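Long-range contacts in SmhA (Serratia marcescens, PDB 7A27), which is the A component of Smh, a tripartite alpha-pore forming toxin, and probably contributes to forming the membrane pore together with its two partner proteins: residues Q167-L172 and A261-A266; A229-S234 and K278-Q283. One frame throughout, in Å; residues are numbered along the deposited sequence.

In the fold
Interactions 1 and 2 sit on the same side of the chain's centre in this long, mostly helical molecule, about 12 Å apart between their centres. Their segments come in the order 1, 2, 1, 2 along the chain, which runs from strand 230-237 into helix 247-268 and then helix 272-299. Tyr264 of interaction 1 joins them: its CE2 lies 3.6 Å from Ile233 CD1, and its OH packs 3.4 Å from Ser279 CA, so the side chain bridges strand and helix of interaction 2. Beside it, Ile169 CG2 rests 3.9 Å from Lys278 CD. Together they make one continuous packed region, away from Asn359, which binds calcium in a structure of this protein.

Interaction 1: Q167-L172 and A261-A266; sequences QTIAEL and AVAYRA
The Tyr264 ring has Ile169 over one of its faces, CG1 lying above it, while the side chain also touches Ser275 and Ser279 of helix 272-299 and Asn173 of helix 160-188. This is antiparallel helix-helix packing, helix 160-188 against helix 247-268; the local axes pass 9.4 Å apart with 151° between their directions. Ile169 runs across Tyr264 at about a right angle, so both of its branches find the ring. CD1 meets Tyr264 CD1 at 3.7 Å, and CG2 lies 3.9 Å from Tyr264 CZ, near the phenol end. That spread follows from the first torsion, which sets CG1 beside the backbone N and CG2 anti to it (chi1 -72°). Tyr264 leaves its helix to one side, with CG anti to the carbonyl carbon, and the side of the ring from CD1 through CE1 to CZ and OH lies along the isoleucine.

Ala263 supplies the small surface at the middle of the interface. Its CA pairs with that of Ile169 at 6.1 Å, and its CB meets Ile169 CG1 at 3.7 Å. Leu172, one turn after Ile169, adds CD1 at 4.2 Å from Ala263 CB and also touches Asn256 and Lys259. No hydrogen bond crosses between the segments; the contact is apolar and largely buried. At its rim Thr168 turns OG1 back to Gln164 O in its own helix, while the methyl CG2 faces Ala263 CB at 4.1 Å.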
ATOM      1  N   GLN A 167     -20.067  11.835  17.814  1.00 81.00           N
ATOM      2  CA  GLN A 167     -18.654  12.244  18.028  1.00 80.81           C
ATOM      3  C   GLN A 167     -17.918  11.069  18.672  1.00 79.61           C
ATOM      4  O   GLN A 167     -16.805  10.776  18.228  1.00 79.29           O
ATOM      5  CB  GLN A 167     -18.552  13.499  18.886  1.00 83.77           C
ATOM      6  CG  GLN A 167     -17.217  14.234  18.778  1.00 85.09           C
ATOM      7  CD  GLN A 167     -16.966  15.034  20.041  1.00 89.21           C
ATOM      8  OE1 GLN A 167     -16.904  14.472  21.140  1.00 90.36           O
ATOM      9  NE2 GLN A 167     -16.847  16.355  19.911  1.00 91.42           N
ATOM     10  N   THR A 168     -18.525  10.409  19.664  1.00 78.94           N
ATOM     11  CA  THR A 168     -17.943   9.223  20.351  1.00 77.46           C
ATOM     12  C   THR A 168     -17.524   8.213  19.281  1.00 76.66           C
ATOM     13  O   THR A 168     -16.391   7.713  19.359  1.00 78.51           O
ATOM     14  CB  THR A 168     -18.912   8.595  21.359  1.00 76.42           C
ATOM     15  OG1 THR A 168     -19.213   9.577  22.350  1.00 77.62           O
ATOM     16  CG2 THR A 168     -18.335   7.374  22.037  1.00 75.59           C
ATOM     17  N   ILE A 169     -18.400   7.968  18.305  1.00 75.25           N
ATOM     18  CA  ILE A 169     -18.159   7.027  17.172  1.00 73.98           C
ATOM     19  C   ILE A 169     -17.005   7.558  16.312  1.00 73.83           C
ATOM     20  O   ILE A 169     -16.064   6.800  16.073  1.00 71.58           O
ATOM     21  CB  ILE A 169     -19.461   6.806  16.377  1.00 73.74           C
ATOM     22  CG1 ILE A 169     -20.438   5.951  17.189  1.00 74.84           C
ATOM     23  CG2 ILE A 169     -19.186   6.204  15.006  1.00 73.11           C
ATOM     24  CD1 ILE A 169     -21.826   5.892  16.618  1.00 75.57           C
ATOM     25  N   ALA A 170     -17.056   8.817  15.883  1.00 75.50           N
ATOM     26  CA  ALA A 170     -16.025   9.439  15.019  1.00 74.87           C
ATOM     27  C   ALA A 170     -14.668   9.303  15.702  1.00 74.91           C
ATOM     28  O   ALA A 170     -13.726   8.917  15.023  1.00 75.23           O
ATOM     29  CB  ALA A 170     -16.365  10.884  14.728  1.00 75.59           C
ATOM     30  N   GLU A 171     -14.602   9.575  17.011  1.00 76.82           N
ATOM     31  CA  GLU A 171     -13.360   9.542  17.827  1.00 77.92           C
ATOM     32  C   GLU A 171     -12.837   8.110  17.903  1.00 76.60           C
ATOM     33  O   GLU A 171     -11.629   7.937  17.760  1.00 78.12           O
ATOM     34  CB  GLU A 171     -13.580  10.174  19.206  1.00 82.00           C
ATOM     35  CG  GLU A 171     -13.525  11.697  19.147  1.00 84.99           C
ATOM     36  CD  GLU A 171     -13.741  12.468  20.439  1.00 89.98           C
ATOM     37  OE1 GLU A 171     -14.522  11.962  21.325  1.00 90.55           O
ATOM     38  OE2 GLU A 171     -13.114  13.582  20.558  1.00 92.47           O
ATOM     39  N   LEU A 172     -13.706   7.122  18.108  1.00 74.79           N
ATOM     40  CA  LEU A 172     -13.310   5.691  18.197  1.00 74.47           C
ATOM     41  C   LEU A 172     -12.768   5.191  16.851  1.00 73.93           C
ATOM     42  O   LEU A 172     -11.737   4.511  16.874  1.00 72.77           O
ATOM     43  CB  LEU A 172     -14.503   4.866  18.687  1.00 74.57           C
ATOM     44  CG  LEU A 172     -14.787   5.017  20.180  1.00 76.12           C
ATOM     45  CD1 LEU A 172     -16.168   4.487  20.559  1.00 76.49           C
ATOM     46  CD2 LEU A 172     -13.696   4.313  20.990  1.00 76.26           C
ATOM     47  N   ALA A 261     -18.955  -0.970  19.549  1.00 75.86           N
ATOM     48  CA  ALA A 261     -20.199  -1.769  19.523  1.00 78.11           C
ATOM     49  C   ALA A 261     -21.283  -1.041  20.323  1.00 78.81           C
ATOM     50  O   ALA A 261     -22.376  -0.821  19.784  1.00 77.79           O
ATOM     51  CB  ALA A 261     -19.933  -3.147  20.067  1.00 79.24           C
ATOM     52  N   VAL A 262     -20.940  -0.660  21.552  1.00 80.77           N
ATOM     53  CA  VAL A 262     -21.821   0.045  22.532  1.00 82.79           C
ATOM     54  C   VAL A 262     -22.308   1.368  21.925  1.00 81.89           C
ATOM     55  O   VAL A 262     -23.528   1.653  22.017  1.00 81.70           O
ATOM     56  CB  VAL A 262     -21.074   0.265  23.868  1.00 83.79           C
ATOM     57  CG1 VAL A 262     -21.780   1.251  24.790  1.00 84.44           C
ATOM     58  CG2 VAL A 262     -20.814  -1.047  24.592  1.00 84.64           C
ATOM     59  N   ALA A 263     -21.397   2.129  21.313  1.00 80.42           N
ATOM     60  CA  ALA A 263     -21.657   3.483  20.774  1.00 80.38           C
ATOM     61  C   ALA A 263     -22.644   3.430  19.601  1.00 79.94           C
ATOM     62  O   ALA A 263     -23.462   4.380  19.517  1.00 81.07           O
ATOM     63  CB  ALA A 263     -20.367   4.157  20.383  1.00 78.95           C
ATOM     64  N   TYR A 264     -22.562   2.417  18.719  1.00 78.07           N
ATOM     65  CA  TYR A 264     -23.493   2.267  17.567  1.00 77.74           C
ATOM     66  C   TYR A 264     -24.883   1.893  18.114  1.00 80.81           C
ATOM     67  O   TYR A 264     -25.888   2.445  17.634  1.00 80.96           O
ATOM     68  CB  TYR A 264     -22.996   1.283  16.505  1.00 74.64           C
ATOM     69  CG  TYR A 264     -21.956   1.793  15.533  1.00 72.65           C
ATOM     70  CD1 TYR A 264     -22.256   2.767  14.597  1.00 71.28           C
ATOM     71  CD2 TYR A 264     -20.683   1.242  15.482  1.00 71.49           C
ATOM     72  CE1 TYR A 264     -21.316   3.211  13.676  1.00 69.47           C
ATOM     73  CE2 TYR A 264     -19.732   1.682  14.572  1.00 68.99           C
ATOM     74  CZ  TYR A 264     -20.039   2.672  13.658  1.00 68.34           C
ATOM     75  OH  TYR A 264     -19.068   3.094  12.786  1.00 66.19           O
ATOM     76  N   ARG A 265     -24.949   1.018  19.119  1.00 82.90           N
ATOM     77  CA  ARG A 265     -26.231   0.602  19.747  1.00 86.50           C
ATOM     78  C   ARG A 265     -26.950   1.866  20.242  1.00 87.37           C
ATOM     79  O   ARG A 265     -28.175   1.975  20.045  1.00 90.67           O
ATOM     80  CB  ARG A 265     -26.011  -0.411  20.877  1.00 89.42           C
ATOM     81  CG  ARG A 265     -25.257  -1.665  20.465  1.00 90.99           C
ATOM     82  CD  ARG A 265     -25.240  -2.751  21.519  1.00 93.98           C
ATOM     83  NE  ARG A 265     -26.585  -3.285  21.648  1.00 99.69           N
ATOM     84  CZ  ARG A 265     -27.187  -4.125  20.776  1.00102.99           C
ATOM     85  NH1 ARG A 265     -28.419  -4.565  21.010  1.00103.38           N
ATOM     86  NH2 ARG A 265     -26.563  -4.532  19.675  1.00102.69           N
ATOM     87  N   ALA A 266     -26.207   2.808  20.820  1.00 86.39           N
ATOM     88  CA  ALA A 266     -26.721   4.087  21.366  1.00 86.54           C
ATOM     89  C   ALA A 266     -27.271   4.994  20.254  1.00 85.42           C
ATOM     90  O   ALA A 266     -28.439   5.392  20.334  1.00 86.60           O
ATOM     91  CB  ALA A 266     -25.629   4.790  22.133  1.00 86.17           C
TER

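Interaction 2: A229-S234 and K278-Q283; sequences ASYMIS and KSVQAQ
Strand 230-234 runs nearly along helix 278-283, at 21° to it and 9.7 Å away between local axes; the CA atoms come closest at Ile233 and Ser279, 7.0 Å apart. This is a strand of the two-stranded antiparallel sheet packed on a helix: Tyr231 and Ile233 bond through their backbones to strand 198-206, and helix 272-299 packs against the face of the strand from which Tyr231 projects, while Met232 points away.

Tyr231 stretches out towards the helix with CG anti to the backbone N (chi1 179°). Ser279 OG lies at the edge of its ring, in plane, and Val280 CG2 sits 3.6 Å from the phenol OH, the tyrosine and valine side chains crossing at about a right angle. Ile233 lays CG1, CG2 and CD1 against Ser279 OG, CG1 at 3.4 Å.

A single water, also in the ring plane, ties the polar ends together. It hydrogen-bonds Tyr231 OH and Ser279 OG, and donates to Gln283 OE1 at 2.9 Å. Three protein groups grip the water in a buried setting. The Gln283 chain, extended beyond CG, carries its amide on to the strand. There NE2 is hydrogen-bonded both to Gln38 OE1, whose residue also bonds the strand backbone at Met232 and Ser234, and to Ser234 O. The latter bond is bent (136° at the hydrogen) and lies in the carbonyl plane, with Gln283 NE2 on a lone pair of Ser234 O at 3.1 Å.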
ATOM      1  N   ALA A 229     -32.613  -7.524   9.927  1.00111.28           N
ATOM      2  CA  ALA A 229     -32.660  -7.376  11.402  1.00106.84           C
ATOM      3  C   ALA A 229     -31.554  -6.403  11.841  1.00101.69           C
ATOM      4  O   ALA A 229     -31.851  -5.480  12.633  1.00102.62           O
ATOM      5  CB  ALA A 229     -32.508  -8.723  12.065  1.00107.62           C
ATOM      6  N   SER A 230     -30.330  -6.551  11.316  1.00 95.37           N
ATOM      7  CA  SER A 230     -29.193  -5.665  11.670  1.00 90.75           C
ATOM      8  C   SER A 230     -28.092  -5.627  10.607  1.00 86.69           C
ATOM      9  O   SER A 230     -27.769  -6.652  10.010  1.00 85.45           O
ATOM     10  CB  SER A 230     -28.634  -6.053  13.002  1.00 90.48           C
ATOM     11  OG  SER A 230     -27.962  -7.301  12.925  1.00 90.11           O
ATOM     12  N   TYR A 231     -27.497  -4.443  10.455  1.00 84.33           N
ATOM     13  CA  TYR A 231     -26.338  -4.172   9.564  1.00 82.09           C
ATOM     14  C   TYR A 231     -25.059  -4.570  10.318  1.00 80.45           C
ATOM     15  O   TYR A 231     -24.721  -3.881  11.311  1.00 80.75           O
ATOM     16  CB  TYR A 231     -26.360  -2.704   9.119  1.00 80.67           C
ATOM     17  CG  TYR A 231     -25.214  -2.319   8.224  1.00 79.58           C
ATOM     18  CD1 TYR A 231     -25.277  -2.499   6.857  1.00 80.80           C
ATOM     19  CD2 TYR A 231     -24.043  -1.808   8.748  1.00 79.08           C
ATOM     20  CE1 TYR A 231     -24.203  -2.193   6.037  1.00 80.53           C
ATOM     21  CE2 TYR A 231     -22.970  -1.469   7.939  1.00 78.42           C
ATOM     22  CZ  TYR A 231     -23.037  -1.686   6.577  1.00 78.92           C
ATOM     23  OH  TYR A 231     -21.981  -1.356   5.774  1.00 79.06           O
ATOM     24  N   MET A 232     -24.392  -5.649   9.886  1.00 79.82           N
ATOM     25  CA  MET A 232     -23.169  -6.196  10.546  1.00 79.61           C
ATOM     26  C   MET A 232     -21.907  -5.495  10.036  1.00 75.86           C
ATOM     27  O   MET A 232     -21.634  -5.564   8.821  1.00 74.30           O
ATOM     28  CB  MET A 232     -23.045  -7.707  10.329  1.00 82.77           C
ATOM     29  CG  MET A 232     -24.268  -8.453  10.832  1.00 87.17           C
ATOM     30  SD  MET A 232     -24.403  -8.333  12.649  1.00 91.16           S
ATOM     31  CE  MET A 232     -23.739  -9.951  13.066  1.00 93.58           C
ATOM     32  N   ILE A 233     -21.137  -4.909  10.959  1.00 74.06           N
ATOM     33  CA  ILE A 233     -19.911  -4.106  10.671  1.00 72.87           C
ATOM     34  C   ILE A 233     -18.667  -4.986  10.791  1.00 72.96           C
ATOM     35  O   ILE A 233     -18.410  -5.549  11.879  1.00 73.96           O
ATOM     36  CB  ILE A 233     -19.823  -2.894  11.606  1.00 72.67           C
ATOM     37  CG1 ILE A 233     -21.067  -2.008  11.461  1.00 73.50           C
ATOM     38  CG2 ILE A 233     -18.534  -2.128  11.374  1.00 70.43           C
ATOM     39  CD1 ILE A 233     -21.221  -0.917  12.499  1.00 73.13           C
ATOM     40  N   SER A 234     -17.928  -5.095   9.689  1.00 73.44           N
ATOM     41  CA  SER A 234     -16.669  -5.868   9.583  1.00 73.53           C
ATOM     42  C   SER A 234     -15.514  -4.928   9.936  1.00 72.05           C
ATOM     43  O   SER A 234     -15.579  -3.727   9.575  1.00 71.03           O
ATOM     44  CB  SER A 234     -16.511  -6.490   8.207  1.00 74.58           C
ATOM     45  OG  SER A 234     -17.632  -7.315   7.870  1.00 75.05           O
ATOM     46  N   LYS A 278     -22.056   6.248   8.726  1.00 73.25           N
ATOM     47  CA  LYS A 278     -20.797   6.509   9.470  1.00 73.25           C
ATOM     48  C   LYS A 278     -19.875   5.293   9.386  1.00 72.86           C
ATOM     49  O   LYS A 278     -18.663   5.508   9.167  1.00 71.95           O
ATOM     50  CB  LYS A 278     -21.057   6.813  10.948  1.00 75.04           C
ATOM     51  CG  LYS A 278     -21.685   8.151  11.286  1.00 77.91           C
ATOM     52  CD  LYS A 278     -21.446   8.507  12.760  1.00 78.83           C
ATOM     53  CE  LYS A 278     -20.933   9.918  12.947  1.00 80.08           C
ATOM     54  NZ  LYS A 278     -19.742  10.245  12.124  1.00 78.78           N
ATOM     55  N   SER A 279     -20.435   4.086   9.561  1.00 73.53           N
ATOM     56  CA  SER A 279     -19.709   2.792   9.503  1.00 72.94           C
ATOM     57  C   SER A 279     -19.023   2.608   8.139  1.00 72.62           C
ATOM     58  O   SER A 279     -17.860   2.095   8.117  1.00 70.41           O
ATOM     59  CB  SER A 279     -20.619   1.642   9.772  1.00 73.63           C
ATOM     60  OG  SER A 279     -19.954   0.444   9.430  1.00 75.03           O
ATOM     61  N   VAL A 280     -19.724   2.977   7.056  1.00 72.97           N
ATOM     62  CA  VAL A 280     -19.235   2.863   5.649  1.00 72.80           C
ATOM     63  C   VAL A 280     -18.113   3.872   5.436  1.00 72.13           C
ATOM     64  O   VAL A 280     -17.059   3.471   4.905  1.00 70.79           O
ATOM     65  CB  VAL A 280     -20.357   3.085   4.615  1.00 73.49           C
ATOM     66  CG1 VAL A 280     -19.815   3.219   3.203  1.00 72.63           C
ATOM     67  CG2 VAL A 280     -21.376   1.967   4.666  1.00 75.20           C
ATOM     68  N   GLN A 281     -18.352   5.130   5.828  1.00 73.09           N
ATOM     69  CA  GLN A 281     -17.405   6.258   5.649  1.00 72.00           C
ATOM     70  C   GLN A 281     -16.093   5.960   6.384  1.00 72.03           C
ATOM     71  O   GLN A 281     -15.034   6.367   5.858  1.00 71.31           O
ATOM     72  CB  GLN A 281     -18.051   7.556   6.124  1.00 71.94           C
ATOM     73  CG  GLN A 281     -17.090   8.725   6.205  1.00 72.01           C
ATOM     74  CD  GLN A 281     -16.323   8.948   4.926  1.00 71.65           C
ATOM     75  OE1 GLN A 281     -16.763   8.555   3.836  1.00 70.93           O
ATOM     76  NE2 GLN A 281     -15.162   9.579   5.071  1.00 71.03           N
ATOM     77  N   ALA A 282     -16.145   5.289   7.540  1.00 71.17           N
ATOM     78  CA  ALA A 282     -14.942   4.934   8.326  1.00 70.17           C
ATOM     79  C   ALA A 282     -14.050   4.002   7.494  1.00 69.84           C
ATOM     80  O   ALA A 282     -12.824   4.172   7.512  1.00 67.33           O
ATOM     81  CB  ALA A 282     -15.356   4.310   9.632  1.00 70.69           C
ATOM     82  N   GLN A 283     -14.668   3.044   6.797  1.00 71.76           N
ATOM     83  CA  GLN A 283     -13.983   2.048   5.925  1.00 71.25           C
ATOM     84  C   GLN A 283     -13.439   2.757   4.676  1.00 71.61           C
ATOM     85  O   GLN A 283     -12.290   2.467   4.280  1.00 72.67           O
ATOM     86  CB  GLN A 283     -14.943   0.912   5.575  1.00 70.99           C
ATOM     87  CG  GLN A 283     -15.366   0.047   6.760  1.00 70.30           C
ATOM     88  CD  GLN A 283     -16.503  -0.887   6.422  1.00 70.58           C
ATOM     89  OE1 GLN A 283     -17.325  -0.613   5.533  1.00 71.17           O
ATOM     90  NE2 GLN A 283     -16.540  -2.011   7.128  1.00 69.31           N
TER
HETATM   91  O   HOH W   1     -19.908  -0.539   6.773  1.00 62.04           O